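Local coordinates for protein peptidase S8 and S53, subtilisin, kexin, sedolisin (Mycobacterium smegmatis, PDB 4KG7) that is a subtilisin-like serine protease (mycosin MycP3) of the ESX-3 type VII secretion system, probably cleaving peptide bonds through an Asp-His-Ser charge relay, at residues A[63-68]-A[125-130]; A[330-335]-A[372-377]. One frame throughout, in Å; residues are numbered along the deposited sequence.

Contact 1. Residues A[63-68]-A[125-130]; sequences RGAGQT and APEARL
R63 meets P126 and E127 with different parts of its guanidinium. P126 CG sits 3.1 Å above one face of the group, displaced toward the rim, with NH2 of R63 as its nearest atom. E127 comes to the edge instead: its OE2 lies in the guanidinium plane, 3.4 Å from R63 NE, a long salt bridge whose carboxylate plane is turned 75° from the guanidinium. A bend at chi3 (70°) of R63 folds the chain so that NE faces the carboxylate while the guanidinium turns a face to P126 CG. Water 1 donates to E127 OE2 and is weakly bonded by R63 NE. W59 adds a cation-pi contact to R63.

Behind this pair the backbones are bonded directly. E127 N, at the third position of the type I turn A125-A128, donates to R63 O at 2.9 Å; the turn is closed by A128 N on A125 O, and G64-Q67 form a type II turn. G64 has a positive phi, and a CB there would clash with A125 CB, so the close backbone approach depends on the missing side chain. Water 2 links G66 N to E127 O. Beyond the turns the segments enter neighbouring parallel strands, 68-73 and 129-134, of the central subtilisin-fold sheet. R129 N donates to Q67 O over 2.9 Å with an N-H...O angle of 173°, opening the T68-R129 bridge. On their shared sheet face T68 OG1 lies over one face of the R129 guanidinium, 2.9 Å from NH2; the poor angle argues against a hydrogen bond.

Further out, Q67 turns its amide from the 125-130 segment: NE2 donates to A65 O at 3.2 Å, almost in the amide plane, and OE1 accepts from R174 NE.

Contact 2. Residues A[330-335]-A[372-377]; sequences ALVRSK and AALTWD
L374 lays its CD2 methyl against the 330-335 helix, where it touches L331, V332 and, one turn on, K335, with V332 CA 3.8 Å away. The same methyl lies close to L331 O, a carbonyl that also accepts a hydrogen bond from S62 OG. CG of L374 is anti to the carbonyl carbon (chi1 -73°), which carries the branch across toward the partner helix. Beside it V332 CG2 meets A373 CB at 3.9 Å and lies 4.0 Å from L374 CD2, the V332 and L374 side chains crossing obliquely. A58 of helix 55-59 packs on both L331 and L374, and V344, R347 and L348 of helix 341-350 touch V332.

The contact joins the C-terminal end of helix 318-335, whose first turn carries S319, the predicted charge-relay serine of the subtilase fold, to the last turn of the short helix 370-375. The closest CA pair, V332 and L374, is 5.9 Å apart, evidence of close helix packing.

At the polar edge K335 runs extended, CG anti to the backbone N, its CB 3.9 Å from L374 CD2 and its CD passing the same methyl. NZ donates to L374 O at 2.7 Å, with a C=O...N angle of 154° and the donor tilted 26° from the carbonyl plane. That oxygen belongs to the final turn of its helix, and H61 ND1 gives NZ a second, weak partner.

Contact 1 closes before contact 2 opens along the chain, and their centres lie 13 Å apart on the same side of the molecule's centre. Contact 1 is at the start of strands 68-73 and 129-134 of the parallel sheet; contact 2 is at the far end of helix 318-335. They meet directly: A65 O is 2.7 Å from S334 OG, a probable hydrogen bond, and Q67 CG lies 3.3 Å from A330 O. G64 N also packs on L331 CD2. Helix 318-335 thus lies against both segments of contact 1, A125 included, and against helix 370-375, linking the entry to two inner strands with the C-terminal helix. Both contacts lie away from the predicted triad, although the shared helix bears its serine at the opposite end.

Contact 1. Residues A[63-68]-A[125-130]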
ATOM      1  N   ARG A  63      -2.262  16.011 -12.292  1.00 12.83           N
ATOM      2  CA  ARG A  63      -2.802  14.682 -12.598  1.00 13.07           C
ATOM      3  C   ARG A  63      -1.709  13.587 -12.520  1.00 11.72           C
ATOM      4  O   ARG A  63      -1.939  12.448 -12.905  1.00 11.53           O
ATOM      5  CB  ARG A  63      -3.482  14.682 -13.958  1.00 15.31           C
ATOM      6  CG  ARG A  63      -4.815  15.415 -13.884  1.00 17.35           C
ATOM      7  CD  ARG A  63      -5.466  15.576 -15.226  1.00 20.32           C
ATOM      8  NE  ARG A  63      -5.979  14.353 -15.807  1.00 22.65           N
ATOM      9  CZ  ARG A  63      -7.035  13.651 -15.376  1.00 23.82           C
ATOM     10  NH1 ARG A  63      -7.692  13.964 -14.253  1.00 25.31           N
ATOM     11  NH2 ARG A  63      -7.416  12.588 -16.074  1.00 24.48           N
ATOM     12  N   GLY A  64      -0.520  13.962 -12.043  1.00 10.89           N
ATOM     13  CA  GLY A  64       0.540  13.003 -11.810  1.00 10.07           C
ATOM     14  C   GLY A  64       1.504  12.834 -12.985  1.00 10.13           C
ATOM     15  O   GLY A  64       2.267  11.886 -13.010  1.00  9.48           O
ATOM     16  N   ALA A  65       1.467  13.742 -13.964  1.00 10.64           N
ATOM     17  CA  ALA A  65       2.351  13.626 -15.118  1.00 11.29           C
ATOM     18  C   ALA A  65       3.820  13.523 -14.715  1.00 11.33           C
ATOM     19  O   ALA A  65       4.289  14.203 -13.806  1.00 11.26           O
ATOM     20  CB  ALA A  65       2.156  14.801 -16.059  1.00 11.97           C
ATOM     21  N   GLY A  66       4.520  12.628 -15.405  1.00 11.90           N
ATOM     22  CA  GLY A  66       5.931  12.412 -15.235  1.00 12.19           C
ATOM     23  C   GLY A  66       6.317  11.511 -14.088  1.00 11.84           C
ATOM     24  O   GLY A  66       7.497  11.252 -13.908  1.00 12.76           O
ATOM     25  N   GLN A  67       5.339  11.067 -13.307  1.00 11.66           N
ATOM     26  CA  GLN A  67       5.633  10.273 -12.118  1.00 11.25           C
ATOM     27  C   GLN A  67       5.453   8.802 -12.388  1.00 11.10           C
ATOM     28  O   GLN A  67       4.557   8.416 -13.136  1.00 12.62           O
ATOM     29  CB  GLN A  67       4.732  10.701 -10.961  1.00 11.32           C
ATOM     30  CG  GLN A  67       4.829  12.177 -10.625  1.00 12.27           C
ATOM     31  CD  GLN A  67       6.238  12.692 -10.628  1.00 13.13           C
ATOM     32  OE1 GLN A  67       7.041  12.277  -9.804  1.00 13.81           O
ATOM     33  NE2 GLN A  67       6.569  13.570 -11.603  1.00 14.21           N
ATOM     34  N   THR A  68       6.332   7.989 -11.801  1.00 10.53           N
ATOM     35  CA  THR A  68       6.233   6.541 -11.892  1.00 10.62           C
ATOM     36  C   THR A  68       5.966   5.994 -10.498  1.00  9.28           C
ATOM     37  O   THR A  68       6.724   6.280  -9.575  1.00  9.03           O
ATOM     38  CB  THR A  68       7.530   5.917 -12.433  1.00 11.75           C
ATOM     39  OG1 THR A  68       7.778   6.413 -13.766  1.00 13.19           O
ATOM     40  CG2 THR A  68       7.402   4.433 -12.504  1.00 12.28           C
ATOM     41  N   ALA A 125      -4.207   9.748  -9.875  1.00  7.82           N
ATOM     42  CA  ALA A 125      -3.122  10.288 -10.681  1.00  8.32           C
ATOM     43  C   ALA A 125      -3.107   9.600 -12.052  1.00  8.85           C
ATOM     44  O   ALA A 125      -2.169   8.867 -12.383  1.00  8.76           O
ATOM     45  CB  ALA A 125      -1.792  10.056  -9.946  1.00  7.94           C
ATOM     46  N   PRO A 126      -4.109   9.884 -12.905  1.00  9.73           N
ATOM     47  CA  PRO A 126      -4.257   9.091 -14.123  1.00 10.37           C
ATOM     48  C   PRO A 126      -3.149   9.342 -15.148  1.00 11.13           C
ATOM     49  O   PRO A 126      -2.988   8.553 -16.075  1.00 11.51           O
ATOM     50  CB  PRO A 126      -5.628   9.512 -14.663  1.00 10.77           C
ATOM     51  CG  PRO A 126      -5.985  10.745 -13.943  1.00 11.04           C
ATOM     52  CD  PRO A 126      -5.205  10.835 -12.691  1.00 10.15           C
ATOM     53  N   GLU A 127      -2.391  10.428 -14.994  1.00 11.75           N
ATOM     54  CA  GLU A 127      -1.281  10.679 -15.913  1.00 12.88           C
ATOM     55  C   GLU A 127       0.042  10.081 -15.408  1.00 12.62           C
ATOM     56  O   GLU A 127       1.063  10.144 -16.110  1.00 13.57           O
ATOM     57  CB  GLU A 127      -1.146  12.173 -16.211  1.00 14.11           C
ATOM     58  CG  GLU A 127      -2.318  12.692 -17.036  1.00 15.72           C
ATOM     59  CD  GLU A 127      -2.174  14.145 -17.412  1.00 17.68           C
ATOM     60  OE1 GLU A 127      -1.051  14.658 -17.376  1.00 19.31           O
ATOM     61  OE2 GLU A 127      -3.180  14.777 -17.770  1.00 20.55           O
ATOM     62  N   ALA A 128       0.033   9.487 -14.224  1.00 12.17           N
ATOM     63  CA  ALA A 128       1.197   8.756 -13.741  1.00 12.10           C
ATOM     64  C   ALA A 128       1.338   7.425 -14.479  1.00 12.79           C
ATOM     65  O   ALA A 128       0.391   6.930 -15.074  1.00 13.25           O
ATOM     66  CB  ALA A 128       1.097   8.542 -12.248  1.00 11.55           C
ATOM     67  N   ARG A 129       2.522   6.858 -14.445  1.00 13.60           N
ATOM     68  CA  ARG A 129       2.756   5.532 -14.993  1.00 14.74           C
ATOM     69  C   ARG A 129       2.942   4.577 -13.843  1.00 12.75           C
ATOM     70  O   ARG A 129       3.397   4.964 -12.780  1.00 13.10           O
ATOM     71  CB  ARG A 129       3.985   5.547 -15.875  1.00 18.32           C
ATOM     72  CG  ARG A 129       3.672   6.155 -17.229  1.00 22.93           C
ATOM     73  CD  ARG A 129       4.857   6.113 -18.166  1.00 27.19           C
ATOM     74  NE  ARG A 129       6.026   6.850 -17.661  1.00 31.54           N
ATOM     75  CZ  ARG A 129       7.042   6.332 -16.961  1.00 35.02           C
ATOM     76  NH1 ARG A 129       7.077   5.050 -16.614  1.00 34.71           N
ATOM     77  NH2 ARG A 129       8.047   7.130 -16.596  1.00 38.39           N
ATOM     78  N   LEU A 130       2.542   3.337 -14.047  1.00 11.23           N
ATOM     79  CA  LEU A 130       2.680   2.347 -13.021  1.00 10.13           C
ATOM     80  C   LEU A 130       3.689   1.298 -13.445  1.00  9.58           C
ATOM     81  O   LEU A 130       3.802   0.989 -14.625  1.00 10.12           O
ATOM     82  CB  LEU A 130       1.342   1.626 -12.815  1.00 10.19           C
ATOM     83  CG  LEU A 130       0.217   2.529 -12.335  1.00 10.59           C
ATOM     84  CD1 LEU A 130      -1.098   1.766 -12.388  1.00 11.03           C
ATOM     85  CD2 LEU A 130       0.511   3.048 -10.951  1.00 10.65           C
TER
HETATM   86  O   HOH W   1      -5.807  14.344 -18.959  1.00 35.35           O
HETATM   87  O   HOH W   2       3.701  10.047 -16.485  1.00 32.58           O

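Contact 2. Residues A[330-335]-A[372-377]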
ATOM      1  N   ALA A 330       1.967  11.010  -5.852  1.00  6.29           N
ATOM      2  CA  ALA A 330       2.313  11.224  -7.260  1.00  6.63           C
ATOM      3  C   ALA A 330       1.836  12.608  -7.714  1.00  7.01           C
ATOM      4  O   ALA A 330       2.554  13.288  -8.459  1.00  7.35           O
ATOM      5  CB  ALA A 330       1.721  10.134  -8.165  1.00  6.58           C
ATOM      6  N   LEU A 331       0.637  13.024  -7.298  1.00  7.01           N
ATOM      7  CA  LEU A 331       0.177  14.385  -7.638  1.00  7.52           C
ATOM      8  C   LEU A 331       1.174  15.422  -7.128  1.00  7.88           C
ATOM      9  O   LEU A 331       1.545  16.377  -7.832  1.00  8.35           O
ATOM     10  CB  LEU A 331      -1.205  14.672  -7.058  1.00  7.53           C
ATOM     11  CG  LEU A 331      -2.351  13.836  -7.614  1.00  7.47           C
ATOM     12  CD1 LEU A 331      -3.690  14.390  -7.104  1.00  7.62           C
ATOM     13  CD2 LEU A 331      -2.335  13.685  -9.131  1.00  7.79           C
ATOM     14  N   VAL A 332       1.569  15.263  -5.875  1.00  7.76           N
ATOM     15  CA  VAL A 332       2.436  16.240  -5.205  1.00  8.11           C
ATOM     16  C   VAL A 332       3.809  16.266  -5.878  1.00  8.35           C
ATOM     17  O   VAL A 332       4.365  17.328  -6.113  1.00  8.93           O
ATOM     18  CB  VAL A 332       2.542  15.947  -3.689  1.00  7.93           C
ATOM     19  CG1 VAL A 332       3.651  16.765  -3.043  1.00  8.23           C
ATOM     20  CG2 VAL A 332       1.206  16.248  -3.012  1.00  7.89           C
ATOM     21  N   ARG A 333       4.371  15.089  -6.177  1.00  8.15           N
ATOM     22  CA  ARG A 333       5.690  15.065  -6.822  1.00  8.49           C
ATOM     23  C   ARG A 333       5.676  15.607  -8.232  1.00  8.98           C
ATOM     24  O   ARG A 333       6.689  16.167  -8.670  1.00  9.56           O
ATOM     25  CB  ARG A 333       6.304  13.665  -6.799  1.00  8.07           C
ATOM     26  CG  ARG A 333       6.406  13.060  -5.414  1.00  7.65           C
ATOM     27  CD  ARG A 333       7.574  12.110  -5.329  1.00  7.56           C
ATOM     28  NE  ARG A 333       8.818  12.838  -5.110  1.00  7.84           N
ATOM     29  CZ  ARG A 333       9.960  12.255  -4.755  1.00  7.90           C
ATOM     30  NH1 ARG A 333      10.056  10.938  -4.708  1.00  7.72           N
ATOM     31  NH2 ARG A 333      11.023  12.988  -4.504  1.00  8.29           N
ATOM     32  N   SER A 334       4.558  15.484  -8.943  1.00  9.07           N
ATOM     33  CA  SER A 334       4.442  16.068 -10.266  1.00  9.81           C
ATOM     34  C   SER A 334       4.385  17.591 -10.186  1.00 10.36           C
ATOM     35  O   SER A 334       5.034  18.271 -10.964  1.00 10.81           O
ATOM     36  CB  SER A 334       3.202  15.537 -10.982  1.00  9.84           C
ATOM     37  OG  SER A 334       3.035  16.100 -12.264  1.00 10.63           O
ATOM     38  N   LYS A 335       3.606  18.119  -9.258  1.00 10.47           N
ATOM     39  CA  LYS A 335       3.469  19.569  -9.119  1.00 11.34           C
ATOM     40  C   LYS A 335       4.736  20.207  -8.583  1.00 11.60           C
ATOM     41  O   LYS A 335       5.121  21.314  -9.021  1.00 12.08           O
ATOM     42  CB  LYS A 335       2.286  19.948  -8.236  1.00 11.78           C
ATOM     43  CG  LYS A 335       2.210  21.456  -8.095  1.00 13.08           C
ATOM     44  CD  LYS A 335       0.890  21.993  -7.624  1.00 13.95           C
ATOM     45  CE  LYS A 335       0.983  23.501  -7.544  1.00 15.15           C
ATOM     46  NZ  LYS A 335      -0.141  24.099  -6.786  1.00 15.95           N
ATOM     47  N   ALA A 372      -5.016  20.636  -0.147  1.00 11.08           N
ATOM     48  CA  ALA A 372      -4.162  21.328   0.830  1.00 11.40           C
ATOM     49  C   ALA A 372      -2.692  20.994   0.574  1.00 11.26           C
ATOM     50  O   ALA A 372      -1.826  21.868   0.619  1.00 11.81           O
ATOM     51  CB  ALA A 372      -4.555  20.949   2.233  1.00 11.45           C
ATOM     52  N   ALA A 373      -2.407  19.720   0.297  1.00 10.73           N
ATOM     53  CA  ALA A 373      -1.027  19.302   0.018  1.00 10.77           C
ATOM     54  C   ALA A 373      -0.470  19.965  -1.236  1.00 11.41           C
ATOM     55  O   ALA A 373       0.727  20.295  -1.322  1.00 11.94           O
ATOM     56  CB  ALA A 373      -0.938  17.788  -0.084  1.00 10.22           C
ATOM     57  N   LEU A 374      -1.345  20.201  -2.204  1.00 11.68           N
ATOM     58  CA  LEU A 374      -0.940  20.763  -3.465  1.00 12.33           C
ATOM     59  C   LEU A 374      -0.831  22.271  -3.435  1.00 13.64           C
ATOM     60  O   LEU A 374      -0.266  22.844  -4.344  1.00 13.66           O
ATOM     61  CB  LEU A 374      -1.906  20.314  -4.571  1.00 12.20           C
ATOM     62  CG  LEU A 374      -1.714  18.830  -4.937  1.00 11.50           C
ATOM     63  CD1 LEU A 374      -2.951  18.288  -5.625  1.00 11.44           C
ATOM     64  CD2 LEU A 374      -0.486  18.591  -5.802  1.00 11.56           C
ATOM     65  N   THR A 375      -1.359  22.917  -2.400  1.00 14.81           N
ATOM     66  CA  THR A 375      -1.344  24.379  -2.344  1.00 16.69           C
ATOM     67  C   THR A 375      -0.605  24.989  -1.149  1.00 18.97           C
ATOM     68  O   THR A 375      -0.435  26.214  -1.079  1.00 19.87           O
ATOM     69  CB  THR A 375      -2.778  24.909  -2.352  1.00 16.97           C
ATOM     70  OG1 THR A 375      -3.485  24.383  -1.237  1.00 16.51           O
ATOM     71  CG2 THR A 375      -3.488  24.510  -3.625  1.00 16.77           C
ATOM     72  N   TRP A 376      -0.175  24.162  -0.208  1.00 21.12           N
ATOM     73  CA  TRP A 376       0.520  24.644   0.982  1.00 24.39           C
ATOM     74  C   TRP A 376       1.845  25.326   0.638  1.00 25.61           C
ATOM     75  O   TRP A 376       2.564  24.896  -0.262  1.00 26.22           O
ATOM     76  CB  TRP A 376       0.762  23.468   1.932  1.00 25.49           C
ATOM     77  CG  TRP A 376       1.462  23.817   3.215  1.00 29.13           C
ATOM     78  CD1 TRP A 376       0.967  24.555   4.255  1.00 31.15           C
ATOM     79  CD2 TRP A 376       2.778  23.403   3.604  1.00 31.66           C
ATOM     80  NE1 TRP A 376       1.904  24.640   5.266  1.00 33.00           N
ATOM     81  CE2 TRP A 376       3.026  23.945   4.888  1.00 32.43           C
ATOM     82  CE3 TRP A 376       3.777  22.636   2.985  1.00 33.10           C
ATOM     83  CZ2 TRP A 376       4.233  23.742   5.569  1.00 33.16           C
ATOM     84  CZ3 TRP A 376       4.973  22.422   3.662  1.00 33.69           C
ATOM     85  CH2 TRP A 376       5.192  22.980   4.943  1.00 34.22           C
ATOM     86  N   ASP A 377       2.142  26.412   1.350  1.00 27.89           N
ATOM     87  CA  ASP A 377       3.409  27.111   1.200  1.00 30.47           C
ATOM     88  C   ASP A 377       4.222  26.899   2.468  1.00 30.73           C
ATOM     89  O   ASP A 377       3.762  27.265   3.543  1.00 30.61           O
ATOM     90  CB  ASP A 377       3.167  28.605   0.992  1.00 33.14           C
ATOM     91  CG  ASP A 377       4.458  29.385   0.854  1.00 35.61           C
ATOM     92  OD1 ASP A 377       5.013  29.414  -0.264  1.00 37.34           O
ATOM     93  OD2 ASP A 377       4.923  29.954   1.867  1.00 38.81           O
TER